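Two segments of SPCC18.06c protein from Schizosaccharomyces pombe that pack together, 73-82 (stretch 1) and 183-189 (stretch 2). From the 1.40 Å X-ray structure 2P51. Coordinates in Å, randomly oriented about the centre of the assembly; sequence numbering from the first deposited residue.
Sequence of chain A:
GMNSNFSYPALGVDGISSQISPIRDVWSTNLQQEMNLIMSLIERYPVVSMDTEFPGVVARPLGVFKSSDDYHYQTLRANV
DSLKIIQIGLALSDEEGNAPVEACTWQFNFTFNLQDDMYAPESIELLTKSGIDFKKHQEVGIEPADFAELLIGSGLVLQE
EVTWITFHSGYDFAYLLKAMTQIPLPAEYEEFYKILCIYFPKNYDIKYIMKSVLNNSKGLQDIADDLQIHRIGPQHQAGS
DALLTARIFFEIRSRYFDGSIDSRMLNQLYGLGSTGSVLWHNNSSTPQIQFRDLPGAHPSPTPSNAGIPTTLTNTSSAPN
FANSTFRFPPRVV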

# COMPACT_ATOMS: atom_id res chain seq x y z
N TYR A 73 -4.29 -16.95 0.77
CA TYR A 73 -3.93 -16.39 2.06
C TYR A 73 -2.72 -17.11 2.64
O TYR A 73 -1.77 -16.48 3.16
N GLN A 74 -2.65 -18.45 2.59
CA GLN A 74 -1.49 -19.15 3.15
C GLN A 74 -0.22 -18.84 2.37
O GLN A 74 0.86 -18.85 2.97
N THR A 75 -0.30 -18.56 1.07
CA THR A 75 0.87 -18.10 0.31
C THR A 75 1.35 -16.74 0.80
O THR A 75 2.54 -16.51 1.07
N LEU A 76 0.39 -15.82 0.92
CA LEU A 76 0.70 -14.49 1.41
C LEU A 76 1.38 -14.56 2.78
O LEU A 76 2.40 -13.94 3.05
N ARG A 77 0.75 -15.29 3.71
CA ARG A 77 1.23 -15.35 5.08
C ARG A 77 2.66 -15.86 5.13
O ARG A 77 3.54 -15.34 5.82
N ALA A 78 2.96 -16.92 4.39
CA ALA A 78 4.29 -17.51 4.38
C ALA A 78 5.30 -16.49 3.90
O ALA A 78 6.40 -16.37 4.45
N ASN A 79 4.97 -15.76 2.85
CA ASN A 79 5.98 -14.85 2.27
C ASN A 79 6.07 -13.53 3.01
O ASN A 79 7.18 -13.04 3.27
N VAL A 80 4.91 -12.95 3.38
CA VAL A 80 4.96 -11.66 4.08
C VAL A 80 5.64 -11.83 5.41
O VAL A 80 6.43 -10.95 5.82
N ASP A 81 5.37 -12.94 6.10
CA ASP A 81 6.03 -13.10 7.40
C ASP A 81 7.57 -13.14 7.25
O ASP A 81 8.24 -12.71 8.18
N SER A 82 8.05 -13.68 6.12
CA SER A 82 9.46 -14.00 5.98
C SER A 82 10.33 -12.98 5.26
O SER A 82 11.55 -12.97 5.43
N ILE A 183 4.52 -9.18 14.71
CA ILE A 183 4.44 -10.59 15.04
C ILE A 183 4.00 -11.31 13.78
O ILE A 183 3.55 -10.61 12.85
N PRO A 184 4.13 -12.62 13.69
CA PRO A 184 3.61 -13.38 12.55
C PRO A 184 2.14 -13.08 12.31
O PRO A 184 1.36 -12.80 13.24
N LEU A 185 1.71 -13.13 11.06
CA LEU A 185 0.30 -12.88 10.73
C LEU A 185 -0.58 -13.99 11.30
O LEU A 185 -0.15 -15.14 11.58
N PRO A 186 -1.87 -13.68 11.49
CA PRO A 186 -2.80 -14.76 11.92
C PRO A 186 -2.78 -15.96 10.97
O PRO A 186 -2.52 -15.91 9.76
N ALA A 187 -3.05 -17.17 11.49
CA ALA A 187 -3.00 -18.42 10.72
C ALA A 187 -4.12 -18.55 9.70
O ALA A 187 -3.96 -19.19 8.65
N GLU A 188 -5.27 -17.95 9.99
CA GLU A 188 -6.44 -18.03 9.12
C GLU A 188 -6.91 -16.65 8.69
O GLU A 188 -6.76 -15.69 9.45
N TYR A 189 -7.45 -16.58 7.47
CA TYR A 189 -7.84 -15.30 6.88
C TYR A 189 -8.88 -14.61 7.74
O TYR A 189 -8.83 -13.40 7.88

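Stretch 1 is helical from its first residue, the helix having begun earlier in the chain, and the irregular segment 183-189 lies along it, with Y73 near Y189, R77 near L185 and D81 near P184. Stretch 2 has no regular structure, and several of its backbone groups are bonded by helix side chains or by water.

Y73, chi1 t, points toward stretch 2 and is buried. Y73 OH donates to P186 O at 2.6 Å. The Y73 ring is bordered by the following backbone: A187 O lies at its edge, and Y189 CA sits over one face, 4.0 Å from the Y73 ring centroid in a CH-pi contact. Y189, also t, turns the edge of its own ring toward the face of Y73 in an offset edge-to-face pair, with planes at 67° and Y73 CD1 3.8 Å from Y189 CD1.

The next carbonyl is satisfied by Q74. Its CA-to-CB bond points sideways, but with chi1 and chi2 both m the amide end reaches stretch 2, and Q74 NE2 donates to A187 O at 2.7 Å with a nearly straight N-H...O angle of 174°. The other end of the amide is used within the helix, where R77 NH1 donates to Q74 OE1 at 3.0 Å. R77 is extended, chi1 to chi3 all t, and lays a face of its guanidinium over A187 CA, with R77 CZ 3.7 Å from A187 CA.

L185 (chi1 m, chi2 t) is the main apolar side chain that stretch 2 directs toward the helix. L185 CD1 lies 3.9 Å from V80 CG1 and 4.0 Å from L76 CD2. L76 and V80 both have chi1 t; V80 points toward stretch 2, while L76 starts sideways and only its end approaches.

The polar contacts beside this leucine involve D81 and two waters. D81, chi1 m, starts sideways but brings its carboxylate to the loop, where L185 N donates to D81 OD1 at 2.8 Å. The same oxygen accepts from water 2 (2.7 Å from D81 OD1), which also donates to I183 O at 2.9 Å. The second oxygen is served by water 1, which accepts from R77 NE at 2.9 Å and donates to D81 OD2 at 2.6 Å and to L185 O at 2.7 Å. Thus D81 binds the amide of L185 directly, and the two waters satisfy the carbonyls of I183 and L185, while those of P186 and A187 are taken by Y73 and Q74.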

# COMPACT_ATOMS: atom_id res chain seq x y z
CB TYR A 73 -5.08 -16.41 3.09
CG TYR A 73 -4.55 -15.82 4.39
CD1 TYR A 73 -4.22 -14.47 4.48
CD2 TYR A 73 -4.39 -16.60 5.53
CE1 TYR A 73 -3.74 -13.87 5.63
CE2 TYR A 73 -3.90 -16.02 6.70
CZ TYR A 73 -3.57 -14.66 6.76
OH TYR A 73 -3.08 -14.10 7.92
CB GLN A 74 -1.76 -20.65 3.18
CG GLN A 74 -2.91 -21.10 4.08
CD GLN A 74 -2.83 -20.50 5.47
OE1 GLN A 74 -1.75 -20.33 6.03
NE2 GLN A 74 -3.95 -20.14 6.08
CB THR A 75 0.58 -17.99 -1.20
OG1 THR A 75 0.36 -19.32 -1.70
CG2 THR A 75 1.77 -17.48 -1.97
CB LEU A 76 -0.62 -13.72 1.42
CG LEU A 76 -0.79 -12.31 1.93
CD1 LEU A 76 -2.09 -11.74 1.35
CD2 LEU A 76 -0.79 -12.20 3.45
CB ARG A 77 0.27 -16.28 5.83
CG ARG A 77 0.55 -16.57 7.29
CD ARG A 77 -0.33 -17.75 7.75
NE ARG A 77 0.24 -18.29 8.97
CZ ARG A 77 0.24 -19.54 9.38
NH1 ARG A 77 -0.34 -20.48 8.64
NH2 ARG A 77 0.82 -19.80 10.54
CB ALA A 78 4.32 -18.76 3.50
CB ASN A 79 5.69 -14.62 0.76
CG ASN A 79 6.05 -15.89 -0.02
OD1 ASN A 79 7.21 -16.04 -0.39
ND2 ASN A 79 5.12 -16.79 -0.26
CB VAL A 80 3.55 -11.05 4.24
CG1 VAL A 80 3.63 -9.81 5.09
CG2 VAL A 80 2.93 -10.70 2.89
CB ASP A 81 5.65 -14.41 8.07
CG ASP A 81 4.36 -14.39 8.86
OD1 ASP A 81 3.75 -13.33 9.10
OD2 ASP A 81 3.96 -15.51 9.26
CB SER A 82 9.58 -15.34 5.20
OG SER A 82 9.30 -16.35 6.19
CB ILE A 183 3.38 -10.85 16.12
CG1 ILE A 183 2.03 -10.17 15.77
CG2 ILE A 183 3.84 -10.43 17.51
CD1 ILE A 183 0.94 -10.50 16.78
CB PRO A 184 3.74 -14.84 12.98
CG PRO A 184 4.84 -14.81 14.01
CD PRO A 184 4.79 -13.48 14.72
CB LEU A 185 0.12 -12.74 9.22
CG LEU A 185 0.82 -11.55 8.56
CD1 LEU A 185 0.93 -11.79 7.06
CD2 LEU A 185 0.07 -10.27 8.87
CB PRO A 186 -4.15 -14.03 11.92
CG PRO A 186 -3.78 -12.58 12.13
CD PRO A 186 -2.51 -12.36 11.34
CB ALA A 187 -3.07 -19.61 11.66
CB GLU A 188 -7.57 -18.76 9.84
CG GLU A 188 -7.24 -20.21 10.19
CD GLU A 188 -7.75 -21.13 9.09
OE1 GLU A 188 -6.93 -21.56 8.24
OE2 GLU A 188 -8.98 -21.38 9.08
CB TYR A 189 -8.39 -15.42 5.45
CG TYR A 189 -8.77 -14.07 4.85
CD1 TYR A 189 -7.80 -13.13 4.51
CD2 TYR A 189 -10.10 -13.69 4.63
CE1 TYR A 189 -8.15 -11.89 3.98
CE2 TYR A 189 -10.47 -12.46 4.10
CZ TYR A 189 -9.48 -11.55 3.77
OH TYR A 189 -9.83 -10.32 3.24
O HOH W 1 1.97 -16.54 10.54
O HOH W 2 4.64 -11.05 10.19